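DegV family protein (Thermus thermophilus, PDB 2DT8) binds fatty acids, here palmitic acid, and carries a zinc ion. Local coordinates at residues Leu5-Thr10 with Val23-Leu28; Val30-Ala35 with Thr46-Lys51; Val155-Ala160 with Pro186-Lys191; Ala227-Ser232 with Glu253-Asn258. All coordinates share one frame; numbering follows the deposited sequence.

Contact 1: residues Leu5-Thr10 with Val23-Leu28; sequences LVTDST and VRVVPL
Leu-28 CD1 stands on one side of the Asp-8 carboxylate plane, 3.8 Å from Asp-8 OD1 and nearer still, 3.5 Å, to Asp-8 CB. In the carboxylate itself, OD1 uses its anti lone pair, the one away from OD2, to accept from Thr-10 N, which closes an Asx turn; OD2 is taken by His-87 ND1 and Ile-88 N. An alanine at Asp-8 would probably leave Thr-10 N without OD1, and His-87 ND1 and Ile-88 N without OD2, and set the turn freer to move. The turn ends the first strand of a beta-alpha-beta unit made of strand 3-8, helix 15-18 and strand 24-32. The two strand segments run parallel, 30° apart, and are joined by the bonds Arg-24 N to Leu-5 O, Thr-7 N to Arg-24 O (2.9 Å) and Val-26 N to Thr-7 O (2.9 Å). On one face of the sheet Val-6 CG1 meets Val-26 CG2 at 4.0 Å, under helix 66-76; on the other, Thr-7 CG2 lies 3.7 Å from Val-23 CG1, against helix 120-135. Beyond the strand the pairing continues with Ser-9 N, which reaches Val-26 O from 37° above that carbonyl plane. Ser-9 OG, also bonded to Asp-39 OD2, then accepts Leu-28 N at 3.0 Å with an N-H...O angle of 157°.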
loop_
_atom_site.group_PDB
_atom_site.type_symbol
_atom_site.label_atom_id
_atom_site.label_comp_id
_atom_site.label_asym_id
_atom_site.label_seq_id
_atom_site.Cartn_x
_atom_site.Cartn_y
_atom_site.Cartn_z
ATOM N N LEU A 5 -12.209 2.660 -12.511
ATOM C CA LEU A 5 -11.036 2.715 -11.651
ATOM C C LEU A 5 -9.969 1.730 -12.082
ATOM O O LEU A 5 -10.254 0.567 -12.361
ATOM C CB LEU A 5 -11.402 2.377 -10.212
ATOM C CG LEU A 5 -12.022 3.479 -9.377
ATOM C CD1 LEU A 5 -12.719 2.858 -8.180
ATOM C CD2 LEU A 5 -10.930 4.446 -8.944
ATOM N N VAL A 6 -8.739 2.218 -12.109
ATOM C CA VAL A 6 -7.559 1.434 -12.437
ATOM C C VAL A 6 -6.543 1.668 -11.321
ATOM O O VAL A 6 -6.438 2.769 -10.779
ATOM C CB VAL A 6 -6.909 1.888 -13.773
ATOM C CG1 VAL A 6 -5.554 1.183 -13.973
ATOM C CG2 VAL A 6 -7.843 1.584 -14.935
ATOM N N THR A 7 -5.846 0.614 -10.928
ATOM C CA THR A 7 -4.799 0.751 -9.934
ATOM C C THR A 7 -3.683 -0.217 -10.323
ATOM O O THR A 7 -3.751 -0.832 -11.392
ATOM C CB THR A 7 -5.330 0.469 -8.489
ATOM O OG1 THR A 7 -4.312 0.800 -7.533
ATOM C CG2 THR A 7 -5.735 -0.996 -8.322
ATOM N N ASP A 8 -2.647 -0.322 -9.501
ATOM C CA ASP A 8 -1.562 -1.258 -9.789
ATOM C C ASP A 8 -1.598 -2.368 -8.741
ATOM O O ASP A 8 -2.293 -2.250 -7.723
ATOM C CB ASP A 8 -0.214 -0.531 -9.817
ATOM C CG ASP A 8 0.130 0.103 -8.498
ATOM O OD1 ASP A 8 0.493 -0.647 -7.574
ATOM O OD2 ASP A 8 0.031 1.347 -8.372
ATOM N N SER A 9 -0.855 -3.446 -8.980
ATOM C CA SER A 9 -0.878 -4.585 -8.071
ATOM C C SER A 9 -0.411 -4.304 -6.650
ATOM O O SER A 9 -0.766 -5.048 -5.732
ATOM C CB SER A 9 -0.075 -5.749 -8.665
ATOM O OG SER A 9 1.298 -5.449 -8.739
ATOM N N THR A 10 0.369 -3.246 -6.449
ATOM C CA THR A 10 0.835 -2.957 -5.099
ATOM C C THR A 10 -0.262 -2.418 -4.187
ATOM O O THR A 10 -0.013 -2.169 -3.013
ATOM C CB THR A 10 2.069 -1.993 -5.061
ATOM O OG1 THR A 10 1.674 -0.664 -5.421
ATOM C CG2 THR A 10 3.157 -2.486 -6.001
ATOM N N VAL A 23 -12.552 -2.965 -10.596
ATOM C CA VAL A 23 -11.271 -2.284 -10.480
ATOM C C VAL A 23 -10.293 -3.049 -11.363
ATOM O O VAL A 23 -10.145 -4.258 -11.217
ATOM C CB VAL A 23 -10.768 -2.299 -9.023
ATOM C CG1 VAL A 23 -9.340 -1.761 -8.953
ATOM C CG2 VAL A 23 -11.705 -1.478 -8.146
ATOM N N ARG A 24 -9.646 -2.360 -12.296
ATOM C CA ARG A 24 -8.685 -3.019 -13.171
ATOM C C ARG A 24 -7.303 -2.872 -12.554
ATOM O O ARG A 24 -6.963 -1.825 -12.015
ATOM C CB ARG A 24 -8.762 -2.406 -14.567
ATOM C CG ARG A 24 -10.177 -2.535 -15.133
ATOM C CD ARG A 24 -10.297 -2.033 -16.551
ATOM N NE ARG A 24 -11.675 -2.162 -17.019
ATOM C CZ ARG A 24 -12.013 -2.586 -18.230
ATOM N NH1 ARG A 24 -11.074 -2.923 -19.103
ATOM N NH2 ARG A 24 -13.292 -2.671 -18.567
ATOM N N VAL A 25 -6.509 -3.933 -12.622
ATOM C CA VAL A 25 -5.193 -3.910 -12.011
ATOM C C VAL A 25 -4.053 -4.129 -12.994
ATOM O O VAL A 25 -4.043 -5.095 -13.755
ATOM C CB VAL A 25 -5.114 -4.980 -10.898
ATOM C CG1 VAL A 25 -3.764 -4.906 -10.191
ATOM C CG2 VAL A 25 -6.250 -4.786 -9.907
ATOM N N VAL A 26 -3.092 -3.212 -12.968
ATOM C CA VAL A 26 -1.910 -3.288 -13.819
ATOM C C VAL A 26 -0.831 -3.882 -12.917
ATOM O O VAL A 26 -0.499 -3.314 -11.879
ATOM C CB VAL A 26 -1.491 -1.886 -14.291
ATOM C CG1 VAL A 26 -0.226 -1.978 -15.122
ATOM C CG2 VAL A 26 -2.636 -1.242 -15.100
ATOM N N PRO A 27 -0.270 -5.037 -13.298
ATOM C CA PRO A 27 0.759 -5.652 -12.456
ATOM C C PRO A 27 2.155 -5.066 -12.466
ATOM O O PRO A 27 2.598 -4.500 -13.465
ATOM C CB PRO A 27 0.778 -7.097 -12.947
ATOM C CG PRO A 27 0.516 -6.946 -14.403
ATOM C CD PRO A 27 -0.610 -5.905 -14.441
ATOM N N LEU A 28 2.821 -5.186 -11.320
ATOM C CA LEU A 28 4.224 -4.824 -11.191
ATOM C C LEU A 28 4.919 -6.191 -11.149
ATOM O O LEU A 28 4.246 -7.241 -11.064
ATOM C CB LEU A 28 4.513 -4.012 -9.927
ATOM C CG LEU A 28 4.409 -2.500 -10.191
ATOM C CD1 LEU A 28 2.949 -2.052 -10.151
ATOM C CD2 LEU A 28 5.240 -1.727 -9.177
#

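Contact 2: residues Val30-Ala35 with Thr46-Lys51; sequences VNLSGA and TEIFQK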
loop_
_atom_site.group_PDB
_atom_site.type_symbol
_atom_site.label_atom_id
_atom_site.label_comp_id
_atom_site.label_asym_id
_atom_site.label_seq_id
_atom_site.Cartn_x
_atom_site.Cartn_y
_atom_site.Cartn_z
ATOM N N VAL A 30 8.407 -8.808 -9.927
ATOM C CA VAL A 30 9.476 -9.161 -9.016
ATOM C C VAL A 30 10.542 -9.869 -9.854
ATOM O O VAL A 30 10.237 -10.791 -10.615
ATOM C CB VAL A 30 8.987 -10.125 -7.923
ATOM C CG1 VAL A 30 10.146 -10.527 -7.038
ATOM C CG2 VAL A 30 7.897 -9.462 -7.099
ATOM N N ASN A 31 11.783 -9.417 -9.704
ATOM C CA ASN A 31 12.931 -9.992 -10.404
ATOM C C ASN A 31 13.665 -10.835 -9.366
ATOM O O ASN A 31 14.205 -10.303 -8.392
ATOM C CB ASN A 31 13.828 -8.868 -10.931
ATOM C CG ASN A 31 13.059 -7.879 -11.780
ATOM O OD1 ASN A 31 12.365 -8.269 -12.723
ATOM N ND2 ASN A 31 13.174 -6.595 -11.455
ATOM N N LEU A 32 13.660 -12.149 -9.586
ATOM C CA LEU A 32 14.273 -13.099 -8.668
ATOM C C LEU A 32 14.655 -14.372 -9.426
ATOM O O LEU A 32 14.031 -14.752 -10.408
ATOM C CB LEU A 32 13.269 -13.444 -7.561
ATOM C CG LEU A 32 13.744 -14.324 -6.405
ATOM C CD1 LEU A 32 14.614 -13.500 -5.476
ATOM C CD2 LEU A 32 12.543 -14.879 -5.654
ATOM N N SER A 33 15.723 -14.997 -8.899
ATOM C CA SER A 33 16.172 -16.217 -9.541
ATOM C C SER A 33 16.464 -16.104 -11.049
ATOM O O SER A 33 16.354 -17.049 -11.820
ATOM C CB SER A 33 15.178 -17.385 -9.460
ATOM O OG SER A 33 14.740 -17.576 -8.129
ATOM N N GLY A 34 16.768 -14.847 -11.410
ATOM C CA GLY A 34 17.105 -14.608 -12.800
ATOM C C GLY A 34 15.867 -14.453 -13.740
ATOM O O GLY A 34 15.924 -14.241 -14.957
ATOM N N ALA A 35 14.716 -14.602 -13.089
ATOM C CA ALA A 35 13.445 -14.534 -13.795
ATOM C C ALA A 35 12.596 -13.353 -13.349
ATOM O O ALA A 35 12.945 -12.632 -12.415
ATOM C CB ALA A 35 12.675 -15.833 -13.618
ATOM N N THR A 46 6.722 -15.294 0.869
ATOM C CA THR A 46 7.369 -16.460 1.470
ATOM C C THR A 46 8.416 -17.059 0.538
ATOM O O THR A 46 9.513 -17.426 0.981
ATOM C CB THR A 46 6.323 -17.535 1.830
ATOM O OG1 THR A 46 5.465 -17.031 2.860
ATOM C CG2 THR A 46 7.002 -18.811 2.328
ATOM N N GLU A 47 8.089 -17.152 -0.750
ATOM C CA GLU A 47 9.029 -17.706 -1.720
ATOM C C GLU A 47 10.267 -16.836 -1.851
ATOM O O GLU A 47 11.384 -17.346 -1.948
ATOM C CB GLU A 47 8.359 -17.871 -3.087
ATOM C CG GLU A 47 7.344 -18.995 -3.095
ATOM C CD GLU A 47 6.498 -19.025 -4.356
ATOM O OE1 GLU A 47 6.013 -17.958 -4.787
ATOM O OE2 GLU A 47 6.317 -20.126 -4.903
ATOM N N ILE A 48 10.073 -15.523 -1.877
ATOM C CA ILE A 48 11.185 -14.597 -1.977
ATOM C C ILE A 48 12.128 -14.739 -0.787
ATOM O O ILE A 48 13.346 -14.838 -0.960
ATOM C CB ILE A 48 10.668 -13.148 -2.025
ATOM C CG1 ILE A 48 9.993 -12.907 -3.376
ATOM C CG2 ILE A 48 11.811 -12.156 -1.782
ATOM C CD1 ILE A 48 9.160 -11.640 -3.431
ATOM N N PHE A 49 11.572 -14.771 0.420
ATOM C CA PHE A 49 12.415 -14.872 1.602
ATOM C C PHE A 49 13.149 -16.209 1.725
ATOM O O PHE A 49 14.232 -16.304 2.288
ATOM C CB PHE A 49 11.604 -14.544 2.859
ATOM C CG PHE A 49 10.924 -13.198 2.788
ATOM C CD1 PHE A 49 11.568 -12.120 2.181
ATOM C CD2 PHE A 49 9.650 -13.009 3.305
ATOM C CE1 PHE A 49 10.947 -10.869 2.084
ATOM C CE2 PHE A 49 9.021 -11.758 3.214
ATOM C CZ PHE A 49 9.675 -10.691 2.601
ATOM N N GLN A 50 12.467 -17.234 1.182
ATOM C CA GLN A 50 13.087 -18.545 1.215
ATOM C C GLN A 50 14.339 -18.574 0.336
ATOM O O GLN A 50 15.336 -19.213 0.649
ATOM C CB GLN A 50 12.161 -19.642 0.597
ATOM C CG GLN A 50 12.835 -21.007 0.441
ATOM C CD GLN A 50 12.060 -21.972 -0.443
ATOM O OE1 GLN A 50 12.537 -23.068 -0.741
ATOM N NE2 GLN A 50 10.866 -21.570 -0.870
ATOM N N LYS A 51 14.202 -17.861 -0.795
ATOM C CA LYS A 51 15.342 -17.795 -1.689
ATOM C C LYS A 51 16.537 -17.007 -1.094
ATOM O O LYS A 51 17.713 -17.373 -1.226
ATOM C CB LYS A 51 15.021 -17.080 -3.075
ATOM C CG LYS A 51 14.085 -17.877 -3.964
ATOM C CD LYS A 51 14.688 -19.215 -4.365
ATOM C CE LYS A 51 13.833 -19.893 -5.429
ATOM N NZ LYS A 51 14.351 -21.249 -5.771
#
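Leu-32 places CG anti to its backbone N (chi1 -174°) and meets helix 45-53 from strand 24-32 with CD2; Lys-51 sets CG beside its own backbone N (chi1 -69°), next to that methyl. The result is a small apolar patch: Leu-32 CD2 sits 3.8 Å from Lys-51 CG and 3.9 Å from Ile-48 CG1, so that one methyl touches side chains from successive turns of the helix. A second point of touch lies further back on the strand, where Val-30 and Ile-48 reach toward each other tip to tip, with Val-30 CG1 3.9 Å from Ile-48 CD1. The two axes are 10.6 Å apart at 29°, a spacing bridged mainly by side chains, though Leu-32 CD2 also touches Ile-48 CA, and no hydrogen bond crosses the contact. Past Leu-32 the chain turns away through a type I' beta turn from Leu-32 to Ala-35, a two-residue hairpin closed by Ala-35 N to Leu-32 O at 2.8 Å. Ser-33, in that turn, brings OG to 3.7 Å from Lys-51 CE. The arrangement is a hairpin strand packed against a helix. Around it, helix 262-268 presses Ala-262 on both Val-30 and Ile-48, Ile-43 from the preceding loop fills in beside Leu-32 and Ile-48, and strand 24-32 pairs with strand 35-38 through Val-30 and Tyr-37, and with strand 60-62 through Asn-31 and Thr-60.

Contact 3: residues Val155-Ala160 with Pro186-Lys191; sequences VRFSVA and PVLTLK. With PLM (palmitic acid), chain C.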
loop_
_atom_site.group_PDB
_atom_site.type_symbol
_atom_site.label_atom_id
_atom_site.label_comp_id
_atom_site.label_asym_id
_atom_site.label_seq_id
_atom_site.Cartn_x
_atom_site.Cartn_y
_atom_site.Cartn_z
ATOM N N VAL A 155 -0.779 5.545 9.323
ATOM C CA VAL A 155 -0.038 4.340 8.987
ATOM C C VAL A 155 1.141 4.116 9.920
ATOM O O VAL A 155 1.896 5.037 10.233
ATOM C CB VAL A 155 0.469 4.308 7.504
ATOM C CG1 VAL A 155 1.247 5.575 7.159
ATOM C CG2 VAL A 155 1.352 3.060 7.291
ATOM N N ARG A 156 1.252 2.883 10.408
ATOM C CA ARG A 156 2.373 2.474 11.237
ATOM C C ARG A 156 2.695 1.044 10.862
ATOM O O ARG A 156 1.798 0.243 10.602
ATOM C CB ARG A 156 2.031 2.503 12.731
ATOM C CG ARG A 156 1.998 3.884 13.358
ATOM C CD ARG A 156 3.364 4.554 13.348
ATOM N NE ARG A 156 3.344 5.827 14.077
ATOM C CZ ARG A 156 2.832 6.960 13.604
ATOM N NH1 ARG A 156 2.288 7.003 12.395
ATOM N NH2 ARG A 156 2.859 8.066 14.344
ATOM N N PHE A 157 3.979 0.725 10.821
ATOM C CA PHE A 157 4.377 -0.650 10.555
ATOM C C PHE A 157 5.743 -0.923 11.150
ATOM O O PHE A 157 6.492 -0.003 11.485
ATOM C CB PHE A 157 4.375 -0.985 9.047
ATOM C CG PHE A 157 5.432 -0.273 8.235
ATOM C CD1 PHE A 157 5.258 1.054 7.829
ATOM C CD2 PHE A 157 6.577 -0.951 7.819
ATOM C CE1 PHE A 157 6.209 1.684 7.011
ATOM C CE2 PHE A 157 7.533 -0.330 7.004
ATOM C CZ PHE A 157 7.348 0.996 6.599
ATOM N N SER A 158 6.037 -2.206 11.333
ATOM C CA SER A 158 7.337 -2.633 11.833
ATOM C C SER A 158 7.849 -3.690 10.859
ATOM O O SER A 158 7.083 -4.229 10.048
ATOM C CB SER A 158 7.207 -3.211 13.242
ATOM O OG SER A 158 8.484 -3.452 13.817
ATOM N N VAL A 159 9.151 -3.966 10.930
ATOM C CA VAL A 159 9.812 -4.937 10.059
ATOM C C VAL A 159 10.846 -5.706 10.874
ATOM O O VAL A 159 11.328 -5.210 11.891
ATOM C CB VAL A 159 10.541 -4.233 8.884
ATOM C CG1 VAL A 159 9.533 -3.580 7.956
ATOM C CG2 VAL A 159 11.502 -3.169 9.416
ATOM N N ALA A 160 11.187 -6.913 10.434
ATOM C CA ALA A 160 12.174 -7.715 11.155
ATOM C C ALA A 160 13.565 -7.116 11.004
ATOM O O ALA A 160 14.381 -7.193 11.920
ATOM C CB ALA A 160 12.172 -9.155 10.627
ATOM N N PRO A 186 11.865 -1.505 15.227
ATOM C CA PRO A 186 11.553 -0.210 14.621
ATOM C C PRO A 186 10.077 -0.013 14.325
ATOM O O PRO A 186 9.380 -0.957 13.955
ATOM C CB PRO A 186 12.376 -0.232 13.341
ATOM C CG PRO A 186 12.236 -1.675 12.909
ATOM C CD PRO A 186 12.410 -2.442 14.224
ATOM N N VAL A 187 9.602 1.211 14.521
ATOM C CA VAL A 187 8.222 1.544 14.200
ATOM C C VAL A 187 8.355 2.617 13.134
ATOM O O VAL A 187 9.010 3.646 13.338
ATOM C CB VAL A 187 7.455 2.060 15.424
ATOM C CG1 VAL A 187 6.036 2.444 15.020
ATOM C CG2 VAL A 187 7.413 0.962 16.493
ATOM N N LEU A 188 7.747 2.358 11.987
ATOM C CA LEU A 188 7.857 3.255 10.843
ATOM C C LEU A 188 6.520 3.792 10.354
ATOM O O LEU A 188 5.461 3.276 10.700
ATOM C CB LEU A 188 8.537 2.504 9.693
ATOM C CG LEU A 188 9.879 1.841 10.033
ATOM C CD1 LEU A 188 10.448 1.176 8.789
ATOM C CD2 LEU A 188 10.850 2.876 10.570
ATOM N N THR A 189 6.585 4.830 9.526
ATOM C CA THR A 189 5.385 5.434 8.951
ATOM C C THR A 189 5.775 5.995 7.585
ATOM O O THR A 189 6.860 5.702 7.070
ATOM C CB THR A 189 4.830 6.568 9.884
ATOM O OG1 THR A 189 3.576 7.052 9.378
ATOM C CG2 THR A 189 5.813 7.731 9.976
ATOM N N LEU A 190 4.864 6.739 6.972
ATOM C CA LEU A 190 5.150 7.411 5.711
ATOM C C LEU A 190 4.652 8.841 5.855
ATOM O O LEU A 190 3.609 9.078 6.462
ATOM C CB LEU A 190 4.430 6.756 4.524
ATOM C CG LEU A 190 5.050 5.479 3.945
ATOM C CD1 LEU A 190 4.528 4.276 4.693
ATOM C CD2 LEU A 190 4.706 5.365 2.463
ATOM N N LYS A 191 5.413 9.791 5.332
ATOM C CA LYS A 191 5.009 11.194 5.348
ATOM C C LYS A 191 5.320 11.702 3.949
ATOM O O LYS A 191 6.415 11.481 3.436
ATOM C CB LYS A 191 5.790 11.995 6.398
ATOM C CG LYS A 191 5.476 11.571 7.830
ATOM C CD LYS A 191 4.009 11.821 8.181
ATOM C CE LYS A 191 3.668 11.232 9.544
ATOM N NZ LYS A 191 2.265 11.527 9.948
HETATM C C1 PLM C . 8.877 -0.595 -8.291
HETATM O O1 PLM C . 8.626 0.564 -8.905
HETATM O O2 PLM C . 9.766 -1.310 -8.701
HETATM C C2 PLM C . 8.053 -1.003 -7.086
HETATM C C3 PLM C . 8.643 -0.346 -5.833
HETATM C C4 PLM C . 7.862 -0.779 -4.591
HETATM C C5 PLM C . 8.445 -0.076 -3.366
HETATM C C6 PLM C . 7.626 -0.414 -2.122
HETATM C C7 PLM C . 8.256 0.266 -0.922
HETATM C C8 PLM C . 7.358 0.120 0.283
HETATM C C9 PLM C . 7.852 1.085 1.359
HETATM C CA PLM C . 7.422 0.591 2.726
HETATM C CB PLM C . 6.014 1.094 2.984
HETATM C CC PLM C . 5.056 -0.083 2.947
HETATM C CD PLM C . 4.286 -0.131 4.254
HETATM C CE PLM C . 3.459 -1.414 4.293
HETATM C CF PLM C . 2.758 -1.537 5.654
HETATM C CG PLM C . 1.525 -0.634 5.682
HETATM O O HOH W 1 2.099 10.383 12.702
#
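The tail end of the fatty-acid pocket is lined here: the Phe-157 ring lies between the bound palmitic acid and Leu-188. On one face PLM CD is centred 3.8 Å above the ring; over the opposite face, offset toward the rim, comes Leu-188 CB, 3.8 Å from the ring centroid and 19° off its normal, a CH-pi contact. Phe-157 holds CG between its backbone N and carbonyl carbon (chi1 68°), the position from which its ring enters between lipid and leucine. Phe-157 CB itself lies 3.8 Å from PLM CF. Leu-190 CD1 borders both, near Phe-157 CE1 and 3.9 Å from PLM CB, while Val-155 CG2 approaches the terminal methyl. Beneath this apolar layer the strands form one antiparallel bridge, a hydrogen-bonded pair: Leu-188 N donates to Phe-157 O at 2.7 Å and Phe-157 N to Leu-188 O. Further bonds extend it. Ser-158 OG donates in the carbonyl plane to Pro-186 O at 2.7 Å. Val-155 O is gripped from opposite faces of its plane by Thr-189 OG1 (2.8 Å) and by Arg-156 NH1, whose guanidinium plane contains that oxygen. Water 1 accepts from both Arg-156 NH2 and Lys-191 NZ, and probably eases the nearness of two like charges. Leu-190 N is buried with no partner in the model. The carboxyl group of the palmitate is held at the far end of the chain by Thr-61 and Ser-93, an arrangement consistent with the fatty-acid channel of the DegV family.

Contact 4: residues Ala227-Ser232 with Glu253-Asn258; sequences AYFLYS and EEALVN
Phe-229 sets its ring beside the neighbouring strand: CE1 comes to 3.7 Å from Ala-255 CB, and Leu-256 O lies in the ring plane at the edge, 3.6 Å from Phe-229 CD1. The same Leu-256 O takes the straight bond from Phe-229 N (2.7 Å, 174°), so this one carbonyl meets both the backbone and the ring of Phe-229. An alanine at Phe-229 would keep the touch of CB on Val-257 CG2 but would probably open a gap beside Ala-255 and leave the Phe-275 ring without its stacking partner. The strands run parallel, 19° apart, in a beta-alpha-beta unit. Ala-227 N to Glu-254 O (2.9 Å) and Asn-258 N to Phe-229 O (3.0 Å) join them; Leu-256 N to Ala-227 O and Tyr-231 N to Asn-258 O are weak. On the face opposite Phe-229, Leu-256 CD2 reaches the edge of the Tyr-228 ring, 3.9 Å from Tyr-228 CD2. Tyr-228 OH then links to Glu-254 through water 2, which lies 2.7 Å from the hydroxyl and donates to Glu-254 OE2. Asn-258 points to this face as well, its ND2 bonded to Asp-12 O. Helix 236-247, the connection of the unit, covers the Phe-229 and Val-257 side, helix 120-135 packs on Tyr-228, Leu-230 and Asn-258, and strand 273-279 flanks strand 225-231 while strand 252-259 is outermost within the chain.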
loop_
_atom_site.group_PDB
_atom_site.type_symbol
_atom_site.label_atom_id
_atom_site.label_comp_id
_atom_site.label_asym_id
_atom_site.label_seq_id
_atom_site.Cartn_x
_atom_site.Cartn_y
_atom_site.Cartn_z
ATOM N N ALA A 227 -9.885 0.557 9.172
ATOM C CA ALA A 227 -8.493 0.141 9.278
ATOM C C ALA A 227 -8.162 -1.021 8.340
ATOM O O ALA A 227 -8.986 -1.882 8.060
ATOM C CB ALA A 227 -8.181 -0.235 10.711
ATOM N N TYR A 228 -6.887 -1.005 7.912
ATOM C CA TYR A 228 -6.477 -2.036 6.980
ATOM C C TYR A 228 -5.125 -2.632 7.480
ATOM O O TYR A 228 -4.106 -1.954 7.529
ATOM C CB TYR A 228 -6.330 -1.399 5.574
ATOM C CG TYR A 228 -7.652 -0.850 5.172
ATOM C CD1 TYR A 228 -8.056 0.398 5.637
ATOM C CD2 TYR A 228 -8.505 -1.591 4.353
ATOM C CE1 TYR A 228 -9.297 0.905 5.284
ATOM C CE2 TYR A 228 -9.751 -1.088 4.008
ATOM C CZ TYR A 228 -10.150 0.150 4.476
ATOM O OH TYR A 228 -11.393 0.653 4.145
ATOM N N PHE A 229 -5.210 -3.926 7.835
ATOM C CA PHE A 229 -4.028 -4.545 8.402
ATOM C C PHE A 229 -3.262 -5.365 7.373
ATOM O O PHE A 229 -3.851 -6.021 6.518
ATOM C CB PHE A 229 -4.453 -5.449 9.568
ATOM C CG PHE A 229 -5.080 -4.691 10.701
ATOM C CD1 PHE A 229 -6.418 -4.299 10.640
ATOM C CD2 PHE A 229 -4.319 -4.316 11.796
ATOM C CE1 PHE A 229 -6.980 -3.540 11.668
ATOM C CE2 PHE A 229 -4.874 -3.556 12.832
ATOM C CZ PHE A 229 -6.209 -3.170 12.762
ATOM N N LEU A 230 -1.940 -5.333 7.496
ATOM C CA LEU A 230 -1.050 -6.001 6.554
ATOM C C LEU A 230 0.089 -6.762 7.235
ATOM O O LEU A 230 0.568 -6.393 8.300
ATOM C CB LEU A 230 -0.408 -4.942 5.649
ATOM C CG LEU A 230 -1.397 -4.142 4.796
ATOM C CD1 LEU A 230 -0.795 -2.802 4.397
ATOM C CD2 LEU A 230 -1.783 -4.976 3.577
ATOM N N TYR A 231 0.446 -7.877 6.576
ATOM C CA TYR A 231 1.560 -8.642 7.102
ATOM C C TYR A 231 2.318 -9.505 6.090
ATOM O O TYR A 231 1.870 -9.742 4.976
ATOM C CB TYR A 231 1.082 -9.732 8.118
ATOM C CG TYR A 231 0.263 -10.750 7.407
ATOM C CD1 TYR A 231 -1.080 -10.499 7.141
ATOM C CD2 TYR A 231 0.828 -11.965 7.018
ATOM C CE1 TYR A 231 -1.850 -11.448 6.486
ATOM C CE2 TYR A 231 0.056 -12.918 6.371
ATOM C CZ TYR A 231 -1.279 -12.665 6.109
ATOM O OH TYR A 231 -2.052 -13.604 5.454
ATOM N N SER A 232 3.508 -9.932 6.551
ATOM C CA SER A 232 4.297 -10.786 5.685
ATOM C C SER A 232 4.841 -11.682 6.800
ATOM O O SER A 232 5.214 -11.225 7.873
ATOM C CB SER A 232 5.594 -10.171 4.988
ATOM O OG SER A 232 6.504 -9.753 6.007
ATOM N N GLU A 253 -14.929 0.541 12.390
ATOM C CA GLU A 253 -16.004 -0.215 11.754
ATOM C C GLU A 253 -15.590 -1.235 10.691
ATOM O O GLU A 253 -16.370 -2.074 10.260
ATOM C CB GLU A 253 -17.039 0.730 11.135
ATOM C CG GLU A 253 -16.498 1.698 10.097
ATOM C CD GLU A 253 -17.610 2.392 9.332
ATOM O OE1 GLU A 253 -18.590 2.816 9.978
ATOM O OE2 GLU A 253 -17.501 2.521 8.092
ATOM N N GLU A 254 -14.309 -1.097 10.302
ATOM C CA GLU A 254 -13.811 -2.014 9.296
ATOM C C GLU A 254 -12.417 -2.267 9.771
ATOM O O GLU A 254 -11.689 -1.398 10.230
ATOM C CB GLU A 254 -13.928 -1.319 7.969
ATOM C CG GLU A 254 -13.217 -2.105 6.880
ATOM C CD GLU A 254 -14.144 -3.011 6.092
ATOM O OE1 GLU A 254 -15.143 -3.504 6.662
ATOM O OE2 GLU A 254 -13.859 -3.238 4.897
ATOM N N ALA A 255 -12.065 -3.552 9.580
ATOM C CA ALA A 255 -10.716 -3.939 9.945
ATOM C C ALA A 255 -10.184 -5.148 9.055
ATOM O O ALA A 255 -9.974 -6.269 9.507
ATOM C CB ALA A 255 -10.603 -4.444 11.429
ATOM N N LEU A 256 -10.072 -4.842 7.766
ATOM C CA LEU A 256 -9.675 -5.803 6.739
ATOM C C LEU A 256 -8.232 -6.218 6.951
ATOM O O LEU A 256 -7.428 -5.406 7.382
ATOM C CB LEU A 256 -9.805 -5.156 5.366
ATOM C CG LEU A 256 -9.527 -5.946 4.092
ATOM C CD1 LEU A 256 -10.506 -7.110 3.953
ATOM C CD2 LEU A 256 -9.676 -4.991 2.922
ATOM N N VAL A 257 -7.911 -7.473 6.632
ATOM C CA VAL A 257 -6.559 -8.003 6.797
ATOM C C VAL A 257 -6.135 -8.727 5.527
ATOM O O VAL A 257 -6.880 -9.542 4.993
ATOM C CB VAL A 257 -6.479 -9.026 7.961
ATOM C CG1 VAL A 257 -5.030 -9.450 8.193
ATOM C CG2 VAL A 257 -7.079 -8.427 9.213
ATOM N N ASN A 258 -4.943 -8.418 5.031
ATOM C CA ASN A 258 -4.434 -9.090 3.846
ATOM C C ASN A 258 -2.935 -9.183 3.958
ATOM O O ASN A 258 -2.297 -8.443 4.714
ATOM C CB ASN A 258 -4.797 -8.332 2.553
ATOM C CG ASN A 258 -4.627 -9.192 1.291
ATOM O OD1 ASN A 258 -4.545 -10.422 1.363
ATOM N ND2 ASN A 258 -4.600 -8.547 0.134
HETATM O O HOH W 2 -13.319 -1.128 3.327
#

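Contacts 1 and 3 are mostly buried, with nine buried residues in each; contact 2 is buried at its apolar centre but reaches an exposed turn, and contact 4 is partly buried. Contacts 1 and 2 both use strand 24-32, the first for parallel backbone pairing and the second for apolar packing without a hydrogen bond across it. Contacts 3 and 4 reach the same sheet at its two outermost strands: contact 4 is a parallel pairing inside it, while contact 3 joins strand 154-158 to strand 185-191 of another sheet by a single antiparallel bridge. Contacts 1, 3 and 4 touch the palmitate, by Leu-28, Phe-157 and Leu-230 among others. Contacts 2 and 4 meet where Phe-49 packs on Ser-232.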